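PDB 3TEF: Iron(III) ABC transporter, periplasmic iron-compound-binding protein from Vibrio cholerae, which probably binds iron-loaded catecholate siderophores in the periplasm and delivers them to an ABC transporter for iron uptake. Local coordinates for residues F172-N175 and V181-D184. Residues are numbered along the deposited sequence; the frame is centred on the assembly and turned at random.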
loop_
_atom_site.group_PDB
_atom_site.type_symbol
_atom_site.label_atom_id
_atom_site.label_comp_id
_atom_site.label_asym_id
_atom_site.label_seq_id
_atom_site.Cartn_x
_atom_site.Cartn_y
_atom_site.Cartn_z
ATOM N N PHE A 172 -6.167 -11.028 -7.999
ATOM C CA PHE A 172 -5.518 -9.878 -8.606
ATOM C C PHE A 172 -4.242 -10.382 -9.258
ATOM O O PHE A 172 -3.607 -11.296 -8.732
ATOM C CB PHE A 172 -5.126 -8.875 -7.520
ATOM C CG PHE A 172 -6.291 -8.220 -6.832
ATOM C CD1 PHE A 172 -6.657 -6.927 -7.160
ATOM C CD2 PHE A 172 -7.003 -8.882 -5.838
ATOM C CE1 PHE A 172 -7.718 -6.308 -6.529
ATOM C CE2 PHE A 172 -8.076 -8.264 -5.203
ATOM C CZ PHE A 172 -8.428 -6.976 -5.548
ATOM N N GLY A 173 -3.850 -9.772 -10.372
ATOM C CA GLY A 173 -2.647 -10.187 -11.078
ATOM C C GLY A 173 -1.567 -9.120 -11.163
ATOM O O GLY A 173 -1.533 -8.182 -10.360
ATOM N N ALA A 174 -0.697 -9.250 -12.166
ATOM C CA ALA A 174 0.493 -8.405 -12.273
ATOM C C ALA A 174 0.190 -6.928 -12.515
ATOM O O ALA A 174 0.981 -6.058 -12.147
ATOM C CB ALA A 174 1.422 -8.937 -13.360
ATOM N N ASN A 175 -0.942 -6.646 -13.152
ATOM C CA ASN A 175 -1.289 -5.274 -13.487
ATOM C C ASN A 175 -2.357 -4.717 -12.563
ATOM O O ASN A 175 -3.291 -4.037 -12.984
ATOM C CB ASN A 175 -1.699 -5.187 -14.954
ATOM C CG ASN A 175 -0.556 -5.561 -15.888
ATOM O OD1 ASN A 175 0.565 -5.075 -15.734
ATOM N ND2 ASN A 175 -0.827 -6.447 -16.840
ATOM N N VAL A 181 3.936 -8.334 -6.247
ATOM C CA VAL A 181 4.091 -9.781 -6.186
ATOM C C VAL A 181 4.775 -10.328 -7.441
ATOM O O VAL A 181 5.636 -11.207 -7.355
ATOM C CB VAL A 181 2.732 -10.486 -6.012
ATOM C CG1 VAL A 181 2.897 -11.998 -6.084
ATOM C CG2 VAL A 181 2.091 -10.093 -4.667
ATOM N N TYR A 182 4.386 -9.793 -8.591
ATOM C CA TYR A 182 4.808 -10.341 -9.878
ATOM C C TYR A 182 5.949 -9.552 -10.505
ATOM O O TYR A 182 6.918 -10.132 -11.002
ATOM C CB TYR A 182 3.595 -10.416 -10.815
ATOM C CG TYR A 182 2.494 -11.223 -10.178
ATOM C CD1 TYR A 182 2.623 -12.595 -10.045
ATOM C CD2 TYR A 182 1.361 -10.614 -9.640
ATOM C CE1 TYR A 182 1.660 -13.352 -9.434
ATOM C CE2 TYR A 182 0.379 -11.374 -9.011
ATOM C CZ TYR A 182 0.538 -12.742 -8.916
ATOM O OH TYR A 182 -0.416 -13.530 -8.308
ATOM N N LYS A 183 5.835 -8.229 -10.477
ATOM C CA LYS A 183 6.795 -7.360 -11.150
ATOM C C LYS A 183 8.060 -7.098 -10.333
ATOM O O LYS A 183 9.136 -6.873 -10.893
ATOM C CB LYS A 183 6.139 -6.038 -11.555
ATOM C CG LYS A 183 4.948 -6.204 -12.484
ATOM C CD LYS A 183 4.545 -4.893 -13.146
ATOM C CE LYS A 183 3.320 -5.096 -14.032
ATOM N NZ LYS A 183 2.966 -3.862 -14.791
ATOM N N ASP A 184 7.930 -7.122 -9.014
ATOM C CA ASP A 184 9.051 -6.789 -8.137
ATOM C C ASP A 184 9.603 -7.977 -7.387
ATOM O O ASP A 184 10.803 -8.084 -7.218
ATOM C CB ASP A 184 8.655 -5.698 -7.145
ATOM C CG ASP A 184 8.164 -4.449 -7.834
ATOM O OD1 ASP A 184 8.789 -4.027 -8.830
ATOM O OD2 ASP A 184 7.140 -3.891 -7.394
HETATM O O HOH W 1 -3.056 -13.937 -8.692
#
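Tyr182 and Lys183 both turn CG away from their own carbonyl carbon (chi1 -56° and -59°), which sends the two neighbouring side chains of helix 180-184 onto the loop 172-175, the ring along Gly173 and Ala174, the lysine past Ala174 to Asn175. The Tyr182 ring lies obliquely against the loop backbone: its CD2 comes 3.5 Å from Ala174 N, and CE2 stands 3.7 Å from Gly173 C. At the root of the ring the methyl group of Ala174 packs on the tyrosine methylene, CB to CB 3.7 Å. One face of the ring is covered from within the helix by Val181 CG1, which sits over its centre. The phenol does not bond directly to the loop; a water donates to Tyr182 OH and to Phe172 O, linking the phenol to the Phe172 carbonyl, while the hydroxyl is also hydrogen-bonded to Ala159 O on strand 158-165.

Lys183 runs out straight past CG, roughly perpendicular to the Asn175 side chain. Its CE passes 3.2 Å from Ala174 O, and NZ donates to Asn175 OD1 at 2.9 Å, arriving nearly in line with the amide C=O (167°). The carbonyl oxygens of Ala109 and Asp110 also accept from this ammonium group, so three oxygens hold it, and Lys183 links the exposed Asn175 to residues far away in sequence. Glu189 and Glu196 take the backbone N-H groups of Gly173, Ala174 and Asn175, fixing the loop from outside the contact. Together these contacts fold a strand-loop-helix connection back on itself: the loop after strand 168-172 packs on the short helix that follows, within the mixed-sheet lobe of a bilobal periplasmic binding protein of the bacterial solute-binding protein 8 family.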